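Local coordinates for protein probable M18 family aminopeptidase 1 (PDB 2GLF) that probably works as a zinc-dependent metallopeptidase that removes residues from the amino ends of peptides, and here holds manganese ions, at residues 319-324 and 370-375; 383-388 and 443-448; 402-407 and 414-419. All blocks are in the same frame, centred on the assembly; numbering follows the deposited sequence.

All three contacts belong to one large mixed sheet and the helices around it, and all are buried, each with one less buried member at its border. Contacts 1 and 2 lie well out, about 22 and 21 Å from the chain's centre to theirs; contact 3 is closer in, about 13 Å. Strands 321-329 and 414-421, neighbours in the sheet, join contacts 1 and 3. Contact 1 uses the first turns of helix 370-382, and contact 2 takes up the chain just after that helix ends; Ile-323 packs on Leu-446 and Tyr-443 to link the two. Contact 1 rests on an aromatic ring, contact 2 on light van der Waals touches round a serine, contact 3 on apolar packing and a hydroxyl-carboxylate bond to a buried aspartate.

Contact 1: residues 319-324 and 370-375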
ATOM      1  N   ASN A 319      11.752  41.318  41.137  1.00 37.01           N
ATOM      2  CA  ASN A 319      13.165  41.050  41.334  1.00 37.19           C
ATOM      3  C   ASN A 319      13.111  39.543  41.537  1.00 36.42           C
ATOM      4  O   ASN A 319      12.056  38.943  41.325  1.00 37.63           O
ATOM      5  CB  ASN A 319      13.675  41.752  42.591  1.00 49.43           C
ATOM      6  CG  ASN A 319      13.369  43.243  42.588  1.00 50.72           C
ATOM      7  OD1 ASN A 319      13.705  43.958  41.642  1.00 52.11           O
ATOM      8  ND2 ASN A 319      12.730  43.716  43.650  1.00 48.70           N
ATOM      9  N   THR A 320      14.205  38.922  41.951  1.00 10.45           N
ATOM     10  CA  THR A 320      14.204  37.468  42.142  1.00  8.67           C
ATOM     11  C   THR A 320      14.582  36.747  40.859  1.00  7.70           C
ATOM     12  O   THR A 320      13.825  36.708  39.896  1.00  6.80           O
ATOM     13  CB  THR A 320      12.814  36.909  42.588  1.00 15.56           C
ATOM     14  OG1 THR A 320      12.474  37.421  43.883  1.00 15.29           O
ATOM     15  CG2 THR A 320      12.841  35.380  42.630  1.00 14.92           C
ATOM     16  N   SER A 321      15.774  36.174  40.863  1.00 24.64           N
ATOM     17  CA  SER A 321      16.260  35.438  39.721  1.00 24.06           C
ATOM     18  C   SER A 321      15.918  33.982  39.983  1.00 23.34           C
ATOM     19  O   SER A 321      16.166  33.467  41.076  1.00 22.51           O
ATOM     20  CB  SER A 321      17.767  35.619  39.603  1.00 42.14           C
ATOM     21  OG  SER A 321      18.099  36.995  39.669  1.00 44.60           O
ATOM     22  N   VAL A 322      15.323  33.325  38.996  1.00 17.80           N
ATOM     23  CA  VAL A 322      14.958  31.923  39.149  1.00 17.62           C
ATOM     24  C   VAL A 322      15.782  31.044  38.222  1.00 17.56           C
ATOM     25  O   VAL A 322      15.903  31.308  37.028  1.00 17.13           O
ATOM     26  CB  VAL A 322      13.448  31.688  38.861  1.00 11.44           C
ATOM     27  CG1 VAL A 322      13.121  30.209  38.950  1.00 12.04           C
ATOM     28  CG2 VAL A 322      12.597  32.463  39.851  1.00 11.44           C
ATOM     29  N   ILE A 323      16.377  30.011  38.799  1.00 12.90           N
ATOM     30  CA  ILE A 323      17.162  29.055  38.041  1.00 12.86           C
ATOM     31  C   ILE A 323      16.307  27.798  38.005  1.00 13.17           C
ATOM     32  O   ILE A 323      16.013  27.206  39.047  1.00 12.92           O
ATOM     33  CB  ILE A 323      18.489  28.698  38.737  1.00 10.07           C
ATOM     34  CG1 ILE A 323      19.318  29.960  38.979  1.00 10.07           C
ATOM     35  CG2 ILE A 323      19.257  27.675  37.889  1.00 10.07           C
ATOM     36  CD1 ILE A 323      19.790  30.617  37.732  1.00 10.07           C
ATOM     37  N   SER A 324      15.880  27.419  36.806  1.00 20.20           N
ATOM     38  CA  SER A 324      15.075  26.222  36.611  1.00 19.56           C
ATOM     39  C   SER A 324      16.042  25.036  36.586  1.00 18.64           C
ATOM     40  O   SER A 324      16.705  24.789  35.580  1.00 17.98           O
ATOM     41  CB  SER A 324      14.327  26.323  35.282  1.00 15.46           C
ATOM     42  OG  SER A 324      13.534  25.175  35.052  1.00 17.60           O
ATOM     43  N   ALA A 370      18.137  37.604  26.480  1.00 17.95           N
ATOM     44  CA  ALA A 370      19.573  37.778  26.374  1.00 18.54           C
ATOM     45  C   ALA A 370      20.146  38.462  27.617  1.00 18.94           C
ATOM     46  O   ALA A 370      21.190  38.051  28.136  1.00 19.30           O
ATOM     47  CB  ALA A 370      19.901  38.585  25.139  1.00  2.46           C
ATOM     48  N   GLU A 371      19.465  39.498  28.099  1.00 18.92           N
ATOM     49  CA  GLU A 371      19.935  40.231  29.271  1.00 19.28           C
ATOM     50  C   GLU A 371      20.166  39.310  30.461  1.00 18.51           C
ATOM     51  O   GLU A 371      21.184  39.418  31.147  1.00 18.21           O
ATOM     52  CB  GLU A 371      18.945  41.334  29.663  1.00 48.51           C
ATOM     53  CG  GLU A 371      17.661  41.372  28.848  1.00 53.51           C
ATOM     54  CD  GLU A 371      17.865  41.904  27.443  1.00 58.55           C
ATOM     55  OE1 GLU A 371      18.178  43.106  27.293  1.00 54.77           O
ATOM     56  OE2 GLU A 371      17.711  41.112  26.489  1.00 62.65           O
ATOM     57  N   PHE A 372      19.232  38.397  30.705  1.00 14.12           N
ATOM     58  CA  PHE A 372      19.369  37.476  31.826  1.00 13.54           C
ATOM     59  C   PHE A 372      20.487  36.462  31.578  1.00 13.59           C
ATOM     60  O   PHE A 372      21.247  36.130  32.488  1.00 14.43           O
ATOM     61  CB  PHE A 372      18.056  36.741  32.083  1.00 12.90           C
ATOM     62  CG  PHE A 372      18.034  36.003  33.383  1.00 12.74           C
ATOM     63  CD1 PHE A 372      17.493  34.725  33.467  1.00 12.30           C
ATOM     64  CD2 PHE A 372      18.562  36.584  34.532  1.00 11.84           C
ATOM     65  CE1 PHE A 372      17.479  34.034  34.680  1.00 12.89           C
ATOM     66  CE2 PHE A 372      18.556  35.904  35.751  1.00 10.57           C
ATOM     67  CZ  PHE A 372      18.015  34.630  35.827  1.00 11.40           C
ATOM     68  N   VAL A 373      20.592  35.957  30.354  1.00 21.39           N
ATOM     69  CA  VAL A 373      21.650  35.007  30.051  1.00 21.15           C
ATOM     70  C   VAL A 373      22.982  35.733  30.261  1.00 21.98           C
ATOM     71  O   VAL A 373      23.987  35.132  30.660  1.00 21.88           O
ATOM     72  CB  VAL A 373      21.554  34.497  28.593  1.00 15.58           C
ATOM     73  CG1 VAL A 373      22.652  33.472  28.322  1.00 11.90           C
ATOM     74  CG2 VAL A 373      20.184  33.884  28.351  1.00 14.38           C
ATOM     75  N   ALA A 374      22.979  37.036  29.995  1.00 16.40           N
ATOM     76  CA  ALA A 374      24.176  37.850  30.170  1.00 15.83           C
ATOM     77  C   ALA A 374      24.559  37.848  31.648  1.00 15.72           C
ATOM     78  O   ALA A 374      25.695  37.551  32.008  1.00 14.76           O
ATOM     79  CB  ALA A 374      23.908  39.270  29.695  1.00 14.19           C
ATOM     80  N   ARG A 375      23.598  38.177  32.502  1.00 17.64           N
ATOM     81  CA  ARG A 375      23.835  38.208  33.936  1.00 18.85           C
ATOM     82  C   ARG A 375      24.321  36.862  34.468  1.00 18.58           C
ATOM     83  O   ARG A 375      25.205  36.805  35.321  1.00 18.81           O
ATOM     84  CB  ARG A 375      22.558  38.630  34.660  1.00 34.34           C
ATOM     85  CG  ARG A 375      22.146  40.070  34.382  1.00 38.33           C
ATOM     86  CD  ARG A 375      20.815  40.386  35.031  1.00 44.67           C
ATOM     87  NE  ARG A 375      20.848  40.128  36.467  1.00 52.50           N
ATOM     88  CZ  ARG A 375      19.768  40.048  37.238  1.00 55.63           C
ATOM     89  NH1 ARG A 375      18.560  40.207  36.705  1.00 56.20           N
ATOM     90  NH2 ARG A 375      19.895  39.812  38.542  1.00 55.90           N
TER
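This is a buried helix-on-sheet contact in which Phe-372 of helix 370-375 comes down on Ser-321 and Val-322 of a central strand. The two segments run nearly perpendicular: the axes of strand 321-324 and helix 370-375 approach to 11.1 Å at a signed angle of -83°, so the helix lies across this strand. At that separation long side chains must span the gap, and the phenyl ring does most of it. With CG anti to the backbone N of Phe-372 (chi1 -168°), the ring extends from the helix to the strand, its far end leading. Its CZ lies 3.9 Å from Ser-321 CB, an oblique approach, while Phe-372 CE1 stands 3.9 Å from Val-322 O, which meets the ring at its edge, near the plane. Exchanging Phe-372 for an alanine would probably open a gap between helix and strand, leaving Ser-321 CB and the side of Ile-415 without their aromatic cover.

One turn on, the exposed Arg-375 reaches back along the border of the contact. Its chain bends at chi3 (56°), which brings NH2 to 3.5 Å from Ser-321 OG, too loosely placed to count as a hydrogen bond. Val-322 points the other way and packs on Val-414, whereas Ile-323, on the helix-bearing face, touches Ile-415 and helix 433-449. Backbone bonds to Leu-88 on one flank and Asp-413 and Ile-415 on the other place strand 321-324 inside the sheet. Glu-371, on the same helix, makes a salt bridge to Arg-34 of a second subunit, so the helix lies between the sheet and that neighbouring subunit. Such layering of helices on a mixed, centrally parallel sheet is the architecture of the catalytic domain in M18 and related zinc exopeptidases.

Contact 2: residues 383-388 and 443-448; sequences QGVIWQ and YRSLME
Gln-383 sets its CG anti to the carbonyl carbon (chi1 -62°), which brings CG to Ser-445 CB, while Ser-445 holds OG between its backbone N and carbonyl carbon (chi1 52°), beside Val-385 CG2 and back toward its own helix. The first touch is made by carbon: Gln-383 CG approaches Ser-445 CB to 3.7 Å, and Gln-383 CB follows at 4.0 Å from the same CB. These two residues are also where the backbones come nearest, with 6.9 Å between the CA of Gln-383 and the CA of Ser-445. On the hydroxyl side, the CG2 branch of Val-385 rests 3.7 Å from Ser-445 OG. The hydroxyl is hydrogen-bonded to Val-441 O, its stronger partner, and also to Ala-442 O, so it is satisfied within its helix and meets Val-385 by packing alone.

Between Gln-383 and Val-385 the chain turns at Gly-384, whose positive phi and two bonds back into the last helical turn make a Schellman motif. It ends helix 370-382 and redirects the chain, so that the residues before and after the glycine both touch Ser-445. Val-385 is also packed on Leu-380, Glu-438 and Ala-442, and Ile-386 N is bonded to Glu-438 OE1, which fastens the emerging chain to helix 433-449. Next to Ser-445 in that helix, Arg-444 NE makes a weak, nearly straight bond to Glu-448 OE1, one turn further on (3.3 Å, 176°); this oxygen meets the guanidinium at its edge, in the plane, as part of a salt bridge, and is bonded to Asn-265 N as well. The arrangement is a helix-to-strand connection: a Schellman-capped helix packed beside helix 433-449, leading into strand 387-389, the edge strand of the main sheet as counted within this chain.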
ATOM      1  N   GLN A 383      33.157  33.291  38.614  1.00 13.87           N
ATOM      2  CA  GLN A 383      33.432  32.341  39.686  1.00 13.78           C
ATOM      3  C   GLN A 383      34.197  31.130  39.138  1.00 14.11           C
ATOM      4  O   GLN A 383      34.465  30.163  39.865  1.00 14.25           O
ATOM      5  CB  GLN A 383      32.132  31.866  40.338  1.00 26.02           C
ATOM      6  CG  GLN A 383      31.314  32.957  40.991  1.00 29.46           C
ATOM      7  CD  GLN A 383      32.144  33.847  41.893  1.00 32.20           C
ATOM      8  OE1 GLN A 383      32.908  34.687  41.421  1.00 32.03           O
ATOM      9  NE2 GLN A 383      32.003  33.661  43.198  1.00 34.18           N
ATOM     10  N   GLY A 384      34.536  31.186  37.851  1.00 16.75           N
ATOM     11  CA  GLY A 384      35.272  30.100  37.222  1.00 16.16           C
ATOM     12  C   GLY A 384      34.515  28.788  37.114  1.00 16.47           C
ATOM     13  O   GLY A 384      35.110  27.713  37.173  1.00 17.55           O
ATOM     14  N   VAL A 385      33.200  28.870  36.952  1.00 28.53           N
ATOM     15  CA  VAL A 385      32.378  27.674  36.833  1.00 27.77           C
ATOM     16  C   VAL A 385      32.417  27.133  35.400  1.00 28.30           C
ATOM     17  O   VAL A 385      32.240  27.877  34.436  1.00 28.92           O
ATOM     18  CB  VAL A 385      30.919  27.976  37.209  1.00  6.02           C
ATOM     19  CG1 VAL A 385      30.142  26.687  37.353  1.00  6.02           C
ATOM     20  CG2 VAL A 385      30.873  28.780  38.483  1.00  6.02           C
ATOM     21  N   ILE A 386      32.661  25.835  35.267  1.00 24.74           N
ATOM     22  CA  ILE A 386      32.710  25.195  33.960  1.00 24.56           C
ATOM     23  C   ILE A 386      31.280  24.959  33.465  1.00 24.62           C
ATOM     24  O   ILE A 386      30.496  24.279  34.124  1.00 24.59           O
ATOM     25  CB  ILE A 386      33.462  23.829  34.028  1.00 13.42           C
ATOM     26  CG1 ILE A 386      34.977  24.050  34.100  1.00 13.11           C
ATOM     27  CG2 ILE A 386      33.147  22.998  32.806  1.00 12.80           C
ATOM     28  CD1 ILE A 386      35.438  24.792  35.320  1.00 13.99           C
ATOM     29  N   TRP A 387      30.936  25.524  32.313  1.00 15.16           N
ATOM     30  CA  TRP A 387      29.592  25.341  31.771  1.00 15.73           C
ATOM     31  C   TRP A 387      29.607  25.178  30.246  1.00 15.44           C
ATOM     32  O   TRP A 387      30.604  25.467  29.578  1.00 15.65           O
ATOM     33  CB  TRP A 387      28.693  26.520  32.168  1.00 26.72           C
ATOM     34  CG  TRP A 387      29.125  27.831  31.581  1.00 28.53           C
ATOM     35  CD1 TRP A 387      30.212  28.581  31.944  1.00 29.65           C
ATOM     36  CD2 TRP A 387      28.530  28.503  30.465  1.00 28.54           C
ATOM     37  NE1 TRP A 387      30.333  29.673  31.116  1.00 28.78           N
ATOM     38  CE2 TRP A 387      29.315  29.649  30.200  1.00 28.73           C
ATOM     39  CE3 TRP A 387      27.411  28.245  29.660  1.00 25.80           C
ATOM     40  CZ2 TRP A 387      29.015  30.537  29.161  1.00 28.50           C
ATOM     41  CZ3 TRP A 387      27.113  29.129  28.626  1.00 28.68           C
ATOM     42  CH2 TRP A 387      27.914  30.261  28.386  1.00 29.43           C
ATOM     43  N   GLN A 388      28.491  24.708  29.703  1.00 11.90           N
ATOM     44  CA  GLN A 388      28.363  24.491  28.265  1.00 10.50           C
ATOM     45  C   GLN A 388      26.927  24.785  27.844  1.00 10.23           C
ATOM     46  O   GLN A 388      26.017  24.693  28.661  1.00  9.60           O
ATOM     47  CB  GLN A 388      28.730  23.036  27.926  1.00 17.78           C
ATOM     48  CG  GLN A 388      27.887  21.994  28.650  1.00 16.15           C
ATOM     49  CD  GLN A 388      28.309  20.565  28.344  1.00 17.99           C
ATOM     50  OE1 GLN A 388      28.666  20.240  27.209  1.00 19.57           O
ATOM     51  NE2 GLN A 388      28.249  19.696  29.352  1.00 15.94           N
ATOM     52  N   TYR A 443      25.090  26.291  40.993  1.00 12.83           N
ATOM     53  CA  TYR A 443      23.924  26.672  41.792  1.00 14.19           C
ATOM     54  C   TYR A 443      24.259  27.520  43.016  1.00 14.83           C
ATOM     55  O   TYR A 443      23.533  28.455  43.349  1.00 13.51           O
ATOM     56  CB  TYR A 443      23.174  25.424  42.257  1.00 17.18           C
ATOM     57  CG  TYR A 443      22.370  24.738  41.178  1.00 18.61           C
ATOM     58  CD1 TYR A 443      21.738  23.524  41.431  1.00 19.72           C
ATOM     59  CD2 TYR A 443      22.237  25.299  39.904  1.00 17.42           C
ATOM     60  CE1 TYR A 443      20.991  22.880  40.447  1.00 21.29           C
ATOM     61  CE2 TYR A 443      21.494  24.664  38.914  1.00 19.61           C
ATOM     62  CZ  TYR A 443      20.874  23.453  39.193  1.00 20.37           C
ATOM     63  OH  TYR A 443      20.136  22.806  38.229  1.00 17.54           O
ATOM     64  N   ARG A 444      25.354  27.179  43.690  1.00 27.80           N
ATOM     65  CA  ARG A 444      25.775  27.890  44.891  1.00 29.55           C
ATOM     66  C   ARG A 444      26.259  29.292  44.579  1.00 30.53           C
ATOM     67  O   ARG A 444      25.855  30.259  45.226  1.00 30.74           O
ATOM     68  CB  ARG A 444      26.891  27.119  45.595  1.00 25.02           C
ATOM     69  CG  ARG A 444      27.489  27.850  46.775  1.00 26.24           C
ATOM     70  CD  ARG A 444      28.592  27.044  47.440  1.00 31.81           C
ATOM     71  NE  ARG A 444      29.294  27.833  48.448  1.00 34.43           N
ATOM     72  CZ  ARG A 444      30.227  27.350  49.262  1.00 34.43           C
ATOM     73  NH1 ARG A 444      30.577  26.071  49.193  1.00 33.78           N
ATOM     74  NH2 ARG A 444      30.808  28.150  50.147  1.00 35.76           N
ATOM     75  N   SER A 445      27.133  29.397  43.586  1.00 26.30           N
ATOM     76  CA  SER A 445      27.671  30.689  43.204  1.00 27.74           C
ATOM     77  C   SER A 445      26.633  31.556  42.494  1.00 28.21           C
ATOM     78  O   SER A 445      26.823  32.758  42.349  1.00 29.09           O
ATOM     79  CB  SER A 445      28.911  30.499  42.331  1.00 30.40           C
ATOM     80  OG  SER A 445      28.646  29.625  41.253  1.00 32.77           O
ATOM     81  N   LEU A 446      25.535  30.955  42.051  1.00 22.25           N
ATOM     82  CA  LEU A 446      24.495  31.730  41.391  1.00 22.65           C
ATOM     83  C   LEU A 446      23.553  32.321  42.428  1.00 23.54           C
ATOM     84  O   LEU A 446      22.991  33.404  42.225  1.00 23.79           O
ATOM     85  CB  LEU A 446      23.702  30.868  40.411  1.00 14.86           C
ATOM     86  CG  LEU A 446      24.286  30.737  39.002  1.00 14.49           C
ATOM     87  CD1 LEU A 446      23.441  29.767  38.206  1.00 14.81           C
ATOM     88  CD2 LEU A 446      24.325  32.099  38.318  1.00 12.56           C
HETATM   89  N   MSE A 447      23.374  31.611  43.539  1.00 30.98           N
HETATM   90  CA  MSE A 447      22.511  32.098  44.608  1.00 32.05           C
HETATM   91  C   MSE A 447      23.255  33.216  45.322  1.00 31.82           C
HETATM   92  O   MSE A 447      22.655  34.188  45.785  1.00 31.62           O
HETATM   93  CB  MSE A 447      22.212  30.990  45.610  1.00 50.63           C
HETATM   94  CG  MSE A 447      21.557  29.771  45.019  1.00 52.04           C
HETATM   95 SE   MSE A 447      21.401  28.352  46.326  1.00 53.78          SE
HETATM   96  CE  MSE A 447      19.474  28.179  46.366  1.00 53.09           C
ATOM     97  N   GLU A 448      24.574  33.061  45.395  1.00 26.63           N
ATOM     98  CA  GLU A 448      25.451  34.019  46.061  1.00 27.04           C
ATOM     99  C   GLU A 448      25.721  35.306  45.296  1.00 27.21           C
ATOM    100  O   GLU A 448      25.755  36.386  45.887  1.00 27.35           O
ATOM    101  CB  GLU A 448      26.807  33.369  46.371  1.00 33.75           C
ATOM    102  CG  GLU A 448      26.817  32.388  47.532  1.00 32.96           C
ATOM    103  CD  GLU A 448      28.174  31.707  47.716  1.00 34.46           C
ATOM    104  OE1 GLU A 448      28.362  31.021  48.748  1.00 37.54           O
ATOM    105  OE2 GLU A 448      29.048  31.851  46.828  1.00 34.77           O
TER

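Contact 3: residues 402-407 and 414-419; sequences TIAKFF and VIDMGP
Helix 404-407 and strand 414-418 are neighbours in sequence and fold back on each other, their closest backbone approach being 6.1 Å between the CA atoms of Ala-404 and Val-414. Along this line the side chains divide into an apolar end and a polar end. At the apolar end Val-414 sends both branches to the helix: its CG1 lies 3.6 Å from Ala-404 CB and its CG2 lies 3.9 Å from Phe-407 CB. The ring of Phe-407 leads off from the strand instead and meets Tyr-293 and Phe-275.

The polar end belongs to Thr-402 and Asp-416, whose side chains cross obliquely. Thr-402 OG1 donates to Asp-416 OD2; the modelled length of 2.4 Å is doubtful at this resolution, and nothing is read from it. Thr-402 places OG1 between its backbone N and carbonyl carbon (chi1 58°), from where OG1 also accepts a weak capping bond from Ala-404 N at 3.5 Å. Asp-416 OD2 has a second partner in Ser-324 OG on the adjacent strand.

Thr-402 touches Asp-326, a manganese ligand, and its side chain lies about 6 Å from a bound manganese ion. Two hydroxyls, Thr-402 OG1 and Ser-324 OG, bonded to one carboxylate oxygen would spread its charge and are likely to hold the rotation of the Asp-416 carboxylate.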
ATOM      1  N   THR A 402       9.908  22.688  30.449  1.00 35.16           N
ATOM      2  CA  THR A 402      10.194  22.498  31.867  1.00 32.76           C
ATOM      3  C   THR A 402       9.288  23.422  32.665  1.00 31.56           C
ATOM      4  O   THR A 402       8.458  24.128  32.092  1.00 31.77           O
ATOM      5  CB  THR A 402      11.650  22.834  32.207  1.00 21.64           C
ATOM      6  OG1 THR A 402      11.919  24.186  31.831  1.00 21.05           O
ATOM      7  CG2 THR A 402      12.603  21.908  31.470  1.00 19.86           C
ATOM      8  N   ILE A 403       9.456  23.430  33.985  1.00 31.87           N
ATOM      9  CA  ILE A 403       8.620  24.266  34.835  1.00 29.34           C
ATOM     10  C   ILE A 403       9.022  25.741  34.829  1.00 28.90           C
ATOM     11  O   ILE A 403       8.330  26.584  35.402  1.00 28.74           O
ATOM     12  CB  ILE A 403       8.608  23.747  36.288  1.00  3.99           C
ATOM     13  CG1 ILE A 403       9.951  23.999  36.967  1.00  3.99           C
ATOM     14  CG2 ILE A 403       8.296  22.266  36.291  1.00  3.99           C
ATOM     15  CD1 ILE A 403       9.938  23.683  38.456  1.00  3.99           C
ATOM     16  N   ALA A 404      10.131  26.049  34.166  1.00 16.50           N
ATOM     17  CA  ALA A 404      10.608  27.420  34.093  1.00 15.99           C
ATOM     18  C   ALA A 404       9.496  28.373  33.670  1.00 15.37           C
ATOM     19  O   ALA A 404       9.287  29.410  34.298  1.00 14.88           O
ATOM     20  CB  ALA A 404      11.777  27.518  33.118  1.00 23.81           C
ATOM     21  N   LYS A 405       8.776  28.018  32.611  1.00 21.58           N
ATOM     22  CA  LYS A 405       7.696  28.866  32.110  1.00 21.73           C
ATOM     23  C   LYS A 405       6.748  29.396  33.203  1.00 22.08           C
ATOM     24  O   LYS A 405       6.394  30.579  33.210  1.00 20.80           O
ATOM     25  CB  LYS A 405       6.876  28.107  31.060  1.00 25.23           C
ATOM     26  CG  LYS A 405       6.079  26.945  31.625  1.00 24.75           C
ATOM     27  CD  LYS A 405       5.083  26.395  30.615  1.00 30.26           C
ATOM     28  CE  LYS A 405       5.769  25.701  29.450  1.00 29.90           C
ATOM     29  NZ  LYS A 405       4.766  25.078  28.546  1.00 31.26           N
ATOM     30  N   PHE A 406       6.346  28.519  34.121  1.00 27.99           N
ATOM     31  CA  PHE A 406       5.425  28.885  35.191  1.00 28.80           C
ATOM     32  C   PHE A 406       5.919  30.005  36.087  1.00 29.64           C
ATOM     33  O   PHE A 406       5.130  30.834  36.553  1.00 30.12           O
ATOM     34  CB  PHE A 406       5.102  27.662  36.043  1.00 16.63           C
ATOM     35  CG  PHE A 406       4.550  26.517  35.256  1.00 17.27           C
ATOM     36  CD1 PHE A 406       3.484  26.714  34.376  1.00 18.45           C
ATOM     37  CD2 PHE A 406       5.105  25.242  35.372  1.00 17.35           C
ATOM     38  CE1 PHE A 406       2.978  25.662  33.619  1.00 17.72           C
ATOM     39  CE2 PHE A 406       4.605  24.177  34.617  1.00 18.09           C
ATOM     40  CZ  PHE A 406       3.537  24.390  33.737  1.00 16.96           C
ATOM     41  N   PHE A 407       7.220  30.036  36.339  1.00 32.31           N
ATOM     42  CA  PHE A 407       7.774  31.073  37.189  1.00 33.42           C
ATOM     43  C   PHE A 407       7.945  32.377  36.426  1.00 34.69           C
ATOM     44  O   PHE A 407       7.725  33.460  36.976  1.00 35.17           O
ATOM     45  CB  PHE A 407       9.092  30.598  37.799  1.00 28.25           C
ATOM     46  CG  PHE A 407       8.918  29.449  38.739  1.00 28.45           C
ATOM     47  CD1 PHE A 407       8.717  28.164  38.251  1.00 27.27           C
ATOM     48  CD2 PHE A 407       8.858  29.664  40.112  1.00 29.51           C
ATOM     49  CE1 PHE A 407       8.455  27.111  39.112  1.00 27.35           C
ATOM     50  CE2 PHE A 407       8.593  28.613  40.990  1.00 28.78           C
ATOM     51  CZ  PHE A 407       8.391  27.335  40.487  1.00 28.61           C
ATOM     52  N   VAL A 414      13.708  33.724  34.346  1.00 11.86           N
ATOM     53  CA  VAL A 414      14.109  32.341  34.563  1.00 10.40           C
ATOM     54  C   VAL A 414      15.080  31.839  33.501  1.00 10.40           C
ATOM     55  O   VAL A 414      15.182  32.413  32.416  1.00 10.40           O
ATOM     56  CB  VAL A 414      12.883  31.429  34.556  1.00 11.24           C
ATOM     57  CG1 VAL A 414      13.234  30.072  35.149  1.00 10.41           C
ATOM     58  CG2 VAL A 414      11.752  32.103  35.313  1.00 10.89           C
ATOM     59  N   ILE A 415      15.780  30.754  33.828  1.00 18.80           N
ATOM     60  CA  ILE A 415      16.762  30.134  32.935  1.00 18.80           C
ATOM     61  C   ILE A 415      16.953  28.668  33.321  1.00 18.80           C
ATOM     62  O   ILE A 415      17.247  28.359  34.472  1.00 18.80           O
ATOM     63  CB  ILE A 415      18.144  30.844  33.028  1.00 11.01           C
ATOM     64  CG1 ILE A 415      19.147  30.199  32.072  1.00 11.01           C
ATOM     65  CG2 ILE A 415      18.675  30.766  34.450  1.00 11.01           C
ATOM     66  CD1 ILE A 415      18.789  30.354  30.622  1.00 11.01           C
ATOM     67  N   ASP A 416      16.777  27.769  32.359  1.00 26.09           N
ATOM     68  CA  ASP A 416      16.949  26.341  32.615  1.00 27.42           C
ATOM     69  C   ASP A 416      18.436  26.037  32.765  1.00 28.05           C
ATOM     70  O   ASP A 416      19.258  26.519  31.985  1.00 28.38           O
ATOM     71  CB  ASP A 416      16.368  25.516  31.467  1.00 41.22           C
ATOM     72  CG  ASP A 416      14.897  25.796  31.235  1.00 42.94           C
ATOM     73  OD1 ASP A 416      14.569  26.675  30.405  1.00 45.33           O
ATOM     74  OD2 ASP A 416      14.069  25.139  31.895  1.00 43.81           O
HETATM   75  N   MSE A 417      18.782  25.231  33.762  1.00 22.40           N
HETATM   76  CA  MSE A 417      20.177  24.893  34.001  1.00 24.85           C
HETATM   77  C   MSE A 417      20.287  23.584  34.774  1.00 22.76           C
HETATM   78  O   MSE A 417      19.519  23.325  35.702  1.00 22.94           O
HETATM   79  CB  MSE A 417      20.837  26.025  34.779  1.00 58.44           C
HETATM   80  CG  MSE A 417      22.340  26.034  34.716  1.00 62.62           C
HETATM   81 SE   MSE A 417      23.021  27.736  35.316  1.00 66.79          SE
HETATM   82  CE  MSE A 417      22.800  28.723  33.670  1.00 63.15           C
ATOM     83  N   GLY A 418      21.246  22.757  34.378  1.00  8.98           N
ATOM     84  CA  GLY A 418      21.434  21.477  35.033  1.00  8.98           C
ATOM     85  C   GLY A 418      22.385  20.583  34.260  1.00  8.98           C
ATOM     86  O   GLY A 418      22.901  20.985  33.219  1.00  8.98           O
ATOM     87  N   PRO A 419      22.643  19.361  34.746  1.00 24.32           N
ATOM     88  CA  PRO A 419      23.550  18.434  34.062  1.00 23.87           C
ATOM     89  C   PRO A 419      22.899  17.672  32.890  1.00 23.48           C
ATOM     90  O   PRO A 419      21.669  17.648  32.752  1.00 23.02           O
ATOM     91  CB  PRO A 419      23.998  17.513  35.195  1.00  7.15           C
ATOM     92  CG  PRO A 419      22.758  17.389  36.009  1.00  7.15           C
ATOM     93  CD  PRO A 419      22.229  18.820  36.054  1.00  7.15           C
TER